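Local coordinates for protein 8-amino-8-demethylriboflavin N,N-dimethyltransferase (Streptomyces davawensis, PDB 4D7K) that catalyses the two S-adenosyl-methionine-dependent N-methylations that turn 8-amino-8-demethylriboflavin into the antibiotic roseoflavin, working as a homodimer, at residues 33-38 / 148-153; 164-169 / 335-340; 174-179 / 190-195. All blocks are in the same frame, centred on the assembly; numbering follows the deposited sequence.

Contact 1: 33-38 / 148-153; sequences VAKLHL and HKEVRD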
loop_
_atom_site.group_PDB
_atom_site.type_symbol
_atom_site.label_atom_id
_atom_site.label_comp_id
_atom_site.label_asym_id
_atom_site.label_seq_id
_atom_site.Cartn_x
_atom_site.Cartn_y
_atom_site.Cartn_z
ATOM N N VAL A 33 5.156 -6.517 -11.799
ATOM C CA VAL A 33 6.334 -6.280 -12.625
ATOM C C VAL A 33 7.470 -7.230 -12.239
ATOM O O VAL A 33 8.122 -7.830 -13.097
ATOM C CB VAL A 33 6.815 -4.811 -12.511
ATOM C CG1 VAL A 33 8.271 -4.683 -12.936
ATOM C CG2 VAL A 33 5.912 -3.882 -13.329
ATOM N N ALA A 34 7.695 -7.377 -10.940
ATOM C CA ALA A 34 8.755 -8.247 -10.460
ATOM C C ALA A 34 8.443 -9.724 -10.721
ATOM O O ALA A 34 9.334 -10.482 -11.107
ATOM C CB ALA A 34 9.002 -8.005 -8.979
ATOM N N LYS A 35 7.189 -10.129 -10.523
ATOM C CA LYS A 35 6.798 -11.530 -10.711
ATOM C C LYS A 35 6.913 -11.954 -12.173
ATOM O O LYS A 35 7.145 -13.119 -12.472
ATOM C CB LYS A 35 5.368 -11.778 -10.217
ATOM C CG LYS A 35 5.155 -11.543 -8.724
ATOM C CD LYS A 35 6.034 -12.435 -7.866
ATOM C CE LYS A 35 5.620 -13.892 -7.977
ATOM N NZ LYS A 35 6.376 -14.723 -7.006
ATOM N N LEU A 36 6.748 -11.001 -13.081
ATOM C CA LEU A 36 6.866 -11.290 -14.498
ATOM C C LEU A 36 8.322 -11.218 -14.945
ATOM O O LEU A 36 8.631 -11.439 -16.115
ATOM C CB LEU A 36 6.009 -10.323 -15.310
ATOM C CG LEU A 36 4.508 -10.593 -15.240
ATOM C CD1 LEU A 36 3.745 -9.408 -15.789
ATOM C CD2 LEU A 36 4.179 -11.850 -16.025
ATOM N N HIS A 37 9.207 -10.905 -13.999
ATOM C CA HIS A 37 10.642 -10.786 -14.251
ATOM C C HIS A 37 10.954 -9.779 -15.354
ATOM O O HIS A 37 11.958 -9.896 -16.060
ATOM C CB HIS A 37 11.240 -12.158 -14.584
ATOM C CG HIS A 37 11.308 -13.078 -13.404
ATOM N ND1 HIS A 37 10.412 -14.104 -13.206
ATOM C CD2 HIS A 37 12.147 -13.096 -12.340
ATOM C CE1 HIS A 37 10.709 -14.733 -12.080
ATOM N NE2 HIS A 37 11.752 -14.139 -11.535
ATOM N N LEU A 38 10.086 -8.783 -15.485
ATOM C CA LEU A 38 10.302 -7.679 -16.414
ATOM C C LEU A 38 11.607 -6.911 -16.168
ATOM O O LEU A 38 12.273 -6.537 -17.134
ATOM C CB LEU A 38 9.114 -6.716 -16.370
ATOM C CG LEU A 38 7.834 -7.311 -16.956
ATOM C CD1 LEU A 38 6.647 -6.388 -16.757
ATOM C CD2 LEU A 38 8.027 -7.611 -18.427
ATOM N N HIS A 148 6.479 -24.065 -1.259
ATOM C CA HIS A 148 6.503 -22.635 -0.973
ATOM C C HIS A 148 7.922 -22.079 -1.014
ATOM O O HIS A 148 8.225 -21.087 -0.351
ATOM C CB HIS A 148 5.873 -22.353 0.392
ATOM C CG HIS A 148 4.463 -22.837 0.517
ATOM N ND1 HIS A 148 4.053 -23.681 1.526
ATOM C CD2 HIS A 148 3.367 -22.593 -0.240
ATOM C CE1 HIS A 148 2.765 -23.942 1.385
ATOM N NE2 HIS A 148 2.324 -23.291 0.325
ATOM N N LYS A 149 8.786 -22.722 -1.795
ATOM C CA LYS A 149 10.172 -22.281 -1.933
ATOM C C LYS A 149 10.280 -20.877 -2.528
ATOM O O LYS A 149 11.125 -20.079 -2.110
ATOM C CB LYS A 149 10.962 -23.274 -2.791
ATOM C CG LYS A 149 12.338 -22.765 -3.177
ATOM C CD LYS A 149 13.188 -23.839 -3.818
ATOM C CE LYS A 149 14.517 -23.257 -4.255
ATOM N NZ LYS A 149 14.307 -22.092 -5.158
ATOM N N GLU A 150 9.425 -20.579 -3.502
ATOM C CA GLU A 150 9.441 -19.282 -4.179
ATOM C C GLU A 150 9.228 -18.122 -3.202
ATOM O O GLU A 150 9.881 -17.080 -3.306
ATOM C CB GLU A 150 8.375 -19.254 -5.275
ATOM C CG GLU A 150 8.290 -17.958 -6.054
ATOM C CD GLU A 150 7.392 -18.084 -7.274
ATOM O OE1 GLU A 150 7.183 -19.223 -7.749
ATOM O OE2 GLU A 150 6.892 -17.047 -7.757
ATOM N N VAL A 151 8.317 -18.317 -2.252
ATOM C CA VAL A 151 8.030 -17.312 -1.232
ATOM C C VAL A 151 9.096 -17.358 -0.136
ATOM O O VAL A 151 9.470 -16.326 0.421
ATOM C CB VAL A 151 6.619 -17.511 -0.624
ATOM C CG1 VAL A 151 6.341 -16.485 0.462
ATOM C CG2 VAL A 151 5.567 -17.405 -1.712
ATOM N N ARG A 152 9.597 -18.555 0.154
ATOM C CA ARG A 152 10.687 -18.704 1.114
ATOM C C ARG A 152 11.920 -17.896 0.702
ATOM O O ARG A 152 12.558 -17.257 1.535
ATOM C CB ARG A 152 11.065 -20.177 1.277
ATOM C CG ARG A 152 12.288 -20.394 2.154
ATOM C CD ARG A 152 12.537 -21.865 2.443
ATOM N NE ARG A 152 13.124 -22.573 1.310
ATOM C CZ ARG A 152 12.603 -23.662 0.752
ATOM N NH1 ARG A 152 11.470 -24.178 1.212
ATOM N NH2 ARG A 152 13.218 -24.235 -0.272
ATOM N N ASP A 153 12.243 -17.924 -0.587
ATOM C CA ASP A 153 13.426 -17.235 -1.099
ATOM C C ASP A 153 13.243 -15.720 -1.155
ATOM O O ASP A 153 14.202 -14.967 -0.997
ATOM C CB ASP A 153 13.788 -17.765 -2.490
ATOM C CG ASP A 153 14.255 -19.206 -2.459
ATOM O OD1 ASP A 153 14.606 -19.695 -1.363
ATOM O OD2 ASP A 153 14.285 -19.850 -3.531
#
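Lys35 and Glu150 meet in a salt bridge between two helices, NZ of Lys35 standing 2.5 Å from OE2 of Glu150. At that length the bond is very short, and its exact value is doubtful. The two side chains reach for each other from opposite directions. Glu150 comes extended, its CG anti to the backbone N (chi1 180°), and offers one oxygen: OE1 of Glu150 lies 4.6 Å from NZ of Lys35. The lysine chain bends at chi2 and chi3 and only then straightens, which swings its ammonium across the gap; the C-N-O angle of about 115° at NZ is close to tetrahedral. Glu110 and Glu154 also form salt bridges with this nitrogen, so one ammonium is shared by three carboxylates, a setting that should favour its charged form. Glu154 lies one turn beyond Glu150 on helix 149-165. The bridge joins the two halves of a class I O-methyltransferase subunit: helix 13-35 belongs to the helix-turn-helix-type dimerisation domain, and helix 149-165 falls in the range of the catalytic domain. Behind Lys35 the first helix stops in a Schellman motif. His37 takes positive phi (56°), its N bonds to Ala34 O at 2.9 Å, and Leu38 N returns to Val33 O at 3.2 Å. The second helix begins at His148, the N-cap, with an i to i+4 salt bridge along its first turn, Lys149 NZ to Asp153 OD2 at 2.8 Å, the ammonium approaching end-on, almost in line with the C-O bond. Apart from the Lys35-Glu150 pair the segments scarcely touch, and their nearest CA atoms, those of Lys35 and Glu150, are 10.5 Å apart. Farther out, Leu36 packs on Leu66 of helix 60-72, and Lys35 leans on Val121 of the second subunit.

Contact 2: 164-169 / 335-340; sequences QYFADD and DVWAVI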
loop_
_atom_site.group_PDB
_atom_site.type_symbol
_atom_site.label_atom_id
_atom_site.label_comp_id
_atom_site.label_asym_id
_atom_site.label_seq_id
_atom_site.Cartn_x
_atom_site.Cartn_y
_atom_site.Cartn_z
ATOM N N GLN A 164 20.418 -4.640 5.380
ATOM C CA GLN A 164 21.251 -3.693 4.656
ATOM C C GLN A 164 20.692 -2.280 4.809
ATOM O O GLN A 164 21.442 -1.313 4.930
ATOM C CB GLN A 164 21.349 -4.077 3.172
ATOM C CG GLN A 164 22.065 -5.400 2.916
ATOM C CD GLN A 164 21.978 -5.870 1.465
ATOM O OE1 GLN A 164 21.069 -5.492 0.725
ATOM N NE2 GLN A 164 22.933 -6.702 1.056
ATOM N N TYR A 165 19.368 -2.169 4.822
ATOM C CA TYR A 165 18.718 -0.866 4.885
ATOM C C TYR A 165 18.916 -0.162 6.230
ATOM O O TYR A 165 18.917 1.067 6.291
ATOM C CB TYR A 165 17.221 -1.007 4.594
ATOM C CG TYR A 165 16.488 0.317 4.539
ATOM C CD1 TYR A 165 16.500 1.090 3.384
ATOM C CD2 TYR A 165 15.785 0.795 5.640
ATOM C CE1 TYR A 165 15.838 2.302 3.324
ATOM C CE2 TYR A 165 15.116 2.010 5.588
ATOM C CZ TYR A 165 15.148 2.759 4.428
ATOM O OH TYR A 165 14.488 3.965 4.362
ATOM N N PHE A 166 19.079 -0.931 7.303
ATOM C CA PHE A 166 19.190 -0.356 8.641
ATOM C C PHE A 166 20.600 -0.450 9.221
ATOM O O PHE A 166 20.812 -0.132 10.391
ATOM C CB PHE A 166 18.213 -1.040 9.603
ATOM C CG PHE A 166 16.779 -0.646 9.401
ATOM C CD1 PHE A 166 16.343 0.628 9.732
ATOM C CD2 PHE A 166 15.860 -1.556 8.903
ATOM C CE1 PHE A 166 15.019 0.992 9.553
ATOM C CE2 PHE A 166 14.536 -1.201 8.724
ATOM C CZ PHE A 166 14.115 0.075 9.050
ATOM N N ALA A 167 21.557 -0.883 8.404
ATOM C CA ALA A 167 22.921 -1.120 8.879
ATOM C C ALA A 167 23.559 0.129 9.495
ATOM O O ALA A 167 24.063 0.085 10.619
ATOM C CB ALA A 167 23.792 -1.648 7.744
ATOM N N ASP A 168 23.533 1.238 8.766
ATOM C CA ASP A 168 24.151 2.469 9.250
ATOM C C ASP A 168 23.514 2.968 10.547
ATOM O O ASP A 168 24.201 3.524 11.404
ATOM C CB ASP A 168 24.079 3.559 8.180
ATOM C CG ASP A 168 24.932 3.238 6.969
ATOM O OD1 ASP A 168 25.942 2.520 7.128
ATOM O OD2 ASP A 168 24.594 3.703 5.860
ATOM N N ASP A 169 22.209 2.753 10.691
ATOM C CA ASP A 169 21.477 3.204 11.871
ATOM C C ASP A 169 22.066 2.644 13.167
ATOM O O ASP A 169 22.054 3.315 14.196
ATOM C CB ASP A 169 19.998 2.823 11.762
ATOM C CG ASP A 169 19.216 3.765 10.861
ATOM O OD1 ASP A 169 19.680 4.902 10.639
ATOM O OD2 ASP A 169 18.133 3.374 10.377
ATOM N N ASP A 335 14.654 5.270 13.883
ATOM C CA ASP A 335 13.292 5.463 14.356
ATOM C C ASP A 335 12.575 4.155 14.662
ATOM O O ASP A 335 11.374 4.144 14.936
ATOM C CB ASP A 335 12.496 6.264 13.329
ATOM C CG ASP A 335 12.991 7.690 13.196
ATOM O OD1 ASP A 335 13.485 8.247 14.204
ATOM O OD2 ASP A 335 12.887 8.253 12.087
ATOM N N VAL A 336 13.307 3.049 14.617
ATOM C CA VAL A 336 12.712 1.759 14.922
ATOM C C VAL A 336 13.489 1.028 15.998
ATOM O O VAL A 336 12.975 0.754 17.084
ATOM C CB VAL A 336 12.647 0.855 13.686
ATOM C CG1 VAL A 336 12.034 -0.487 14.056
ATOM C CG2 VAL A 336 11.856 1.526 12.583
ATOM N N TRP A 337 14.738 0.720 15.678
ATOM C CA TRP A 337 15.543 -0.167 16.495
ATOM C C TRP A 337 16.294 0.576 17.587
ATOM O O TRP A 337 16.388 1.803 17.581
ATOM C CB TRP A 337 16.526 -0.933 15.610
ATOM C CG TRP A 337 15.880 -1.511 14.393
ATOM C CD1 TRP A 337 16.063 -1.115 13.102
ATOM C CD2 TRP A 337 14.929 -2.583 14.352
ATOM N NE1 TRP A 337 15.292 -1.876 12.258
ATOM C CE2 TRP A 337 14.583 -2.786 13.001
ATOM C CE3 TRP A 337 14.336 -3.394 15.327
ATOM C CZ2 TRP A 337 13.672 -3.761 12.599
ATOM C CZ3 TRP A 337 13.429 -4.363 14.927
ATOM C CH2 TRP A 337 13.108 -4.539 13.574
ATOM N N ALA A 338 16.824 -0.187 18.531
ATOM C CA ALA A 338 17.580 0.375 19.632
ATOM C C ALA A 338 18.662 -0.598 20.070
ATOM O O ALA A 338 18.537 -1.807 19.872
ATOM C CB ALA A 338 16.658 0.707 20.795
ATOM N N VAL A 339 19.728 -0.071 20.656
ATOM C CA VAL A 339 20.741 -0.927 21.244
ATOM C C VAL A 339 20.596 -0.926 22.759
ATOM O O VAL A 339 20.853 0.082 23.416
ATOM C CB VAL A 339 22.158 -0.486 20.859
ATOM C CG1 VAL A 339 23.190 -1.340 21.580
ATOM C CG2 VAL A 339 22.343 -0.587 19.359
ATOM N N ILE A 340 20.159 -2.057 23.303
ATOM C CA ILE A 340 20.048 -2.216 24.744
ATOM C C ILE A 340 21.403 -2.605 25.311
ATOM O O ILE A 340 21.856 -3.728 25.126
ATOM C CB ILE A 340 19.005 -3.285 25.129
ATOM C CG1 ILE A 340 17.655 -2.977 24.479
ATOM C CG2 ILE A 340 18.859 -3.372 26.644
ATOM C CD1 ILE A 340 16.574 -3.999 24.796
HETATM O O HOH W 1 15.484 4.745 11.118
#
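Phe166 reaches from the break between two helices toward Trp337, and the two rings meet as a T-shaped pair, the indole edge against the phenyl face. At the root, CB of Phe166 lies 4.0 Å from NE1 of Trp337. With CG anti to the carbonyl carbon (chi1 -74°), the ring turns its face to the NE1 edge of the indole. CG and CD2 of Phe166 come nearest, each 3.4 Å from NE1 of Trp337, and CD1 of Phe166 lies 3.8 Å from CD1 of Trp337. All six ring carbons are close to NE1, because that nitrogen sits over the centre of the ring; the position is consistent with its N-H pointing into the pi cloud. The planes stand at 88°. Toward the tip, CE1 of Phe166 meets CG2 of Val336 more loosely, at 4.4 Å. CD2 of Tyr165 covers the opposite face of the phenyl ring, which is thus held from both sides, while OD2 of Asp169 lies in the ring plane at its edge. The same carboxylate oxygen takes a hydrogen bond from a water that accepts one from Asp335 N at 2.9 Å, a polar link beside the aromatic pair. On the indole, CG1 of Val336 lies over one face. The contact thus sets the junction of helices 149-165 and 167-171 against the start of strand 337-344. That strand runs antiparallel between strands 280-285 and 325-333 of the mixed sheet, helix 293-305 packs on Val336, and Tyr165 stacks on Tyr18 of the second subunit.

Contact 3: 174-179 / 190-195; sequences FDFGRF and GQFLAG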
loop_
_atom_site.group_PDB
_atom_site.type_symbol
_atom_site.label_atom_id
_atom_site.label_comp_id
_atom_site.label_asym_id
_atom_site.label_seq_id
_atom_site.Cartn_x
_atom_site.Cartn_y
_atom_site.Cartn_z
ATOM N N PHE A 174 25.702 3.742 18.162
ATOM C CA PHE A 174 26.379 3.136 19.302
ATOM C C PHE A 174 27.875 3.021 19.029
ATOM O O PHE A 174 28.294 2.891 17.880
ATOM C CB PHE A 174 25.788 1.758 19.618
ATOM C CG PHE A 174 26.324 1.145 20.883
ATOM C CD1 PHE A 174 25.879 1.580 22.124
ATOM C CD2 PHE A 174 27.273 0.135 20.832
ATOM C CE1 PHE A 174 26.370 1.022 23.289
ATOM C CE2 PHE A 174 27.771 -0.431 21.994
ATOM C CZ PHE A 174 27.317 0.012 23.224
ATOM N N ASP A 175 28.676 3.071 20.089
ATOM C CA ASP A 175 30.127 3.029 19.947
ATOM C C ASP A 175 30.666 1.601 20.018
ATOM O O ASP A 175 31.190 1.172 21.047
ATOM C CB ASP A 175 30.788 3.898 21.022
ATOM C CG ASP A 175 32.294 3.985 20.858
ATOM O OD1 ASP A 175 32.777 3.832 19.716
ATOM O OD2 ASP A 175 32.993 4.206 21.870
ATOM N N PHE A 176 30.546 0.870 18.918
ATOM C CA PHE A 176 31.090 -0.481 18.849
ATOM C C PHE A 176 32.616 -0.472 18.897
ATOM O O PHE A 176 33.236 -1.473 19.248
ATOM C CB PHE A 176 30.613 -1.186 17.584
ATOM C CG PHE A 176 29.143 -1.476 17.572
ATOM C CD1 PHE A 176 28.635 -2.567 18.255
ATOM C CD2 PHE A 176 28.269 -0.661 16.873
ATOM C CE1 PHE A 176 27.284 -2.839 18.244
ATOM C CE2 PHE A 176 26.915 -0.927 16.858
ATOM C CZ PHE A 176 26.421 -2.018 17.544
ATOM N N GLY A 177 33.209 0.669 18.558
ATOM C CA GLY A 177 34.653 0.801 18.498
ATOM C C GLY A 177 35.386 0.675 19.823
ATOM O O GLY A 177 36.617 0.669 19.852
ATOM N N ARG A 178 34.646 0.575 20.922
ATOM C CA ARG A 178 35.280 0.438 22.229
ATOM C C ARG A 178 35.298 -1.019 22.688
ATOM O O ARG A 178 35.583 -1.308 23.849
ATOM C CB ARG A 178 34.585 1.325 23.271
ATOM C CG ARG A 178 33.142 0.961 23.610
ATOM C CD ARG A 178 32.532 2.039 24.506
ATOM N NE ARG A 178 31.232 1.669 25.062
ATOM C CZ ARG A 178 31.063 1.115 26.259
ATOM N NH1 ARG A 178 32.114 0.859 27.024
ATOM N NH2 ARG A 178 29.845 0.814 26.694
ATOM N N PHE A 179 34.998 -1.933 21.769
ATOM C CA PHE A 179 35.107 -3.362 22.044
ATOM C C PHE A 179 36.059 -4.006 21.044
ATOM O O PHE A 179 36.214 -3.520 19.924
ATOM C CB PHE A 179 33.734 -4.036 21.996
ATOM C CG PHE A 179 32.742 -3.450 22.956
ATOM C CD1 PHE A 179 32.815 -3.733 24.309
ATOM C CD2 PHE A 179 31.736 -2.608 22.505
ATOM C CE1 PHE A 179 31.907 -3.189 25.196
ATOM C CE2 PHE A 179 30.825 -2.063 23.384
ATOM C CZ PHE A 179 30.911 -2.353 24.733
ATOM N N GLY A 190 26.482 -13.864 8.991
ATOM C CA GLY A 190 27.523 -12.981 9.490
ATOM C C GLY A 190 27.428 -11.546 9.008
ATOM O O GLY A 190 28.394 -10.791 9.109
ATOM N N GLN A 191 26.257 -11.171 8.500
ATOM C CA GLN A 191 26.035 -9.851 7.912
ATOM C C GLN A 191 26.325 -8.716 8.892
ATOM O O GLN A 191 27.129 -7.828 8.606
ATOM C CB GLN A 191 24.595 -9.748 7.402
ATOM C CG GLN A 191 24.284 -8.504 6.585
ATOM C CD GLN A 191 22.839 -8.472 6.109
ATOM O OE1 GLN A 191 21.950 -9.020 6.758
ATOM N NE2 GLN A 191 22.604 -7.838 4.970
ATOM N N PHE A 192 25.669 -8.750 10.047
ATOM C CA PHE A 192 25.875 -7.728 11.068
ATOM C C PHE A 192 27.316 -7.709 11.567
ATOM O O PHE A 192 27.949 -6.656 11.628
ATOM C CB PHE A 192 24.927 -7.942 12.249
ATOM C CG PHE A 192 25.172 -7.002 13.395
ATOM C CD1 PHE A 192 24.783 -5.676 13.310
ATOM C CD2 PHE A 192 25.793 -7.441 14.550
ATOM C CE1 PHE A 192 25.008 -4.805 14.360
ATOM C CE2 PHE A 192 26.021 -6.574 15.603
ATOM C CZ PHE A 192 25.627 -5.255 15.507
ATOM N N LEU A 193 27.818 -8.886 11.930
ATOM C CA LEU A 193 29.187 -9.038 12.411
ATOM C C LEU A 193 30.200 -8.471 11.421
ATOM O O LEU A 193 31.183 -7.842 11.821
ATOM C CB LEU A 193 29.487 -10.514 12.679
ATOM C CG LEU A 193 30.825 -10.855 13.328
ATOM C CD1 LEU A 193 30.934 -10.177 14.680
ATOM C CD2 LEU A 193 30.975 -12.363 13.466
ATOM N N ALA A 194 29.950 -8.689 10.130
ATOM C CA ALA A 194 30.816 -8.166 9.073
ATOM C C ALA A 194 30.820 -6.641 9.052
ATOM O O ALA A 194 31.867 -6.017 8.875
ATOM C CB ALA A 194 30.390 -8.707 7.719
ATOM N N GLY A 195 29.643 -6.046 9.232
ATOM C CA GLY A 195 29.518 -4.597 9.269
ATOM C C GLY A 195 30.301 -3.972 10.412
ATOM O O GLY A 195 30.980 -2.959 10.240
#
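Phe176 and Phe192 meet through a single contact, the CZ corner of Phe192 set against the CZ-CE1 side of Phe176. CZ of Phe192 approaches CZ of Phe176 at 3.9 Å and CE1 of the same ring at 4.0 Å. The pair is an offset edge-to-face stack: the edge of Phe192 is turned to the face of Phe176, with centroids 5.9 Å apart and planes at 73°. Phe192 can span the gap because its CG stands anti to the backbone N (chi1 175°), which extends the ring until its CZ comes up to Phe176. This side is well packed. CD2 of Phe174 lies over one face of Phe176, 3.8 Å above its plane, Leu282 touches the same residue, and Phe192 rests on Val249 and Leu284. The loose side of the loop is that of Asp175 and Gly177, both exposed; Arg178 beside them is held, its guanidinium over CZ of Phe179 and in a salt bridge with Glu341. The nearest CA atoms, of Phe176 and Gly195, are 10.5 Å apart. Gly190 caps helix 191-199 at the end of a glycine-rich turn. Strand 181-185, this turn and the helix form the opening beta-alpha unit of the Rossmann-like methyltransferase fold, into which loop 174-179 leads, and Phe192 lies about 10 Å, side chain to side chain, from Asp209, predicted to bind S-adenosyl-methionine.

From the N terminus, the chain runs out of helix 13-35 through the rest of the dimerisation domain and the helices that follow it, and returns at helix 149-165, where contact 1 closes a loop of about 110 residues. The same helix carries the chain on to contact 2, whose partner, the last strand, comes some 165 residues later. Within that long loop lies the short one of contact 3, which brackets strand 181-185. Contact 1 stands apart, its centre 27 Å from that of contact 2 and 32 Å from that of contact 3. Contacts 2 and 3 touch at two points: Gln164 of helix 149-165 on Gln191 of helix 191-199, and Val339 of strand 337-344 on Phe174.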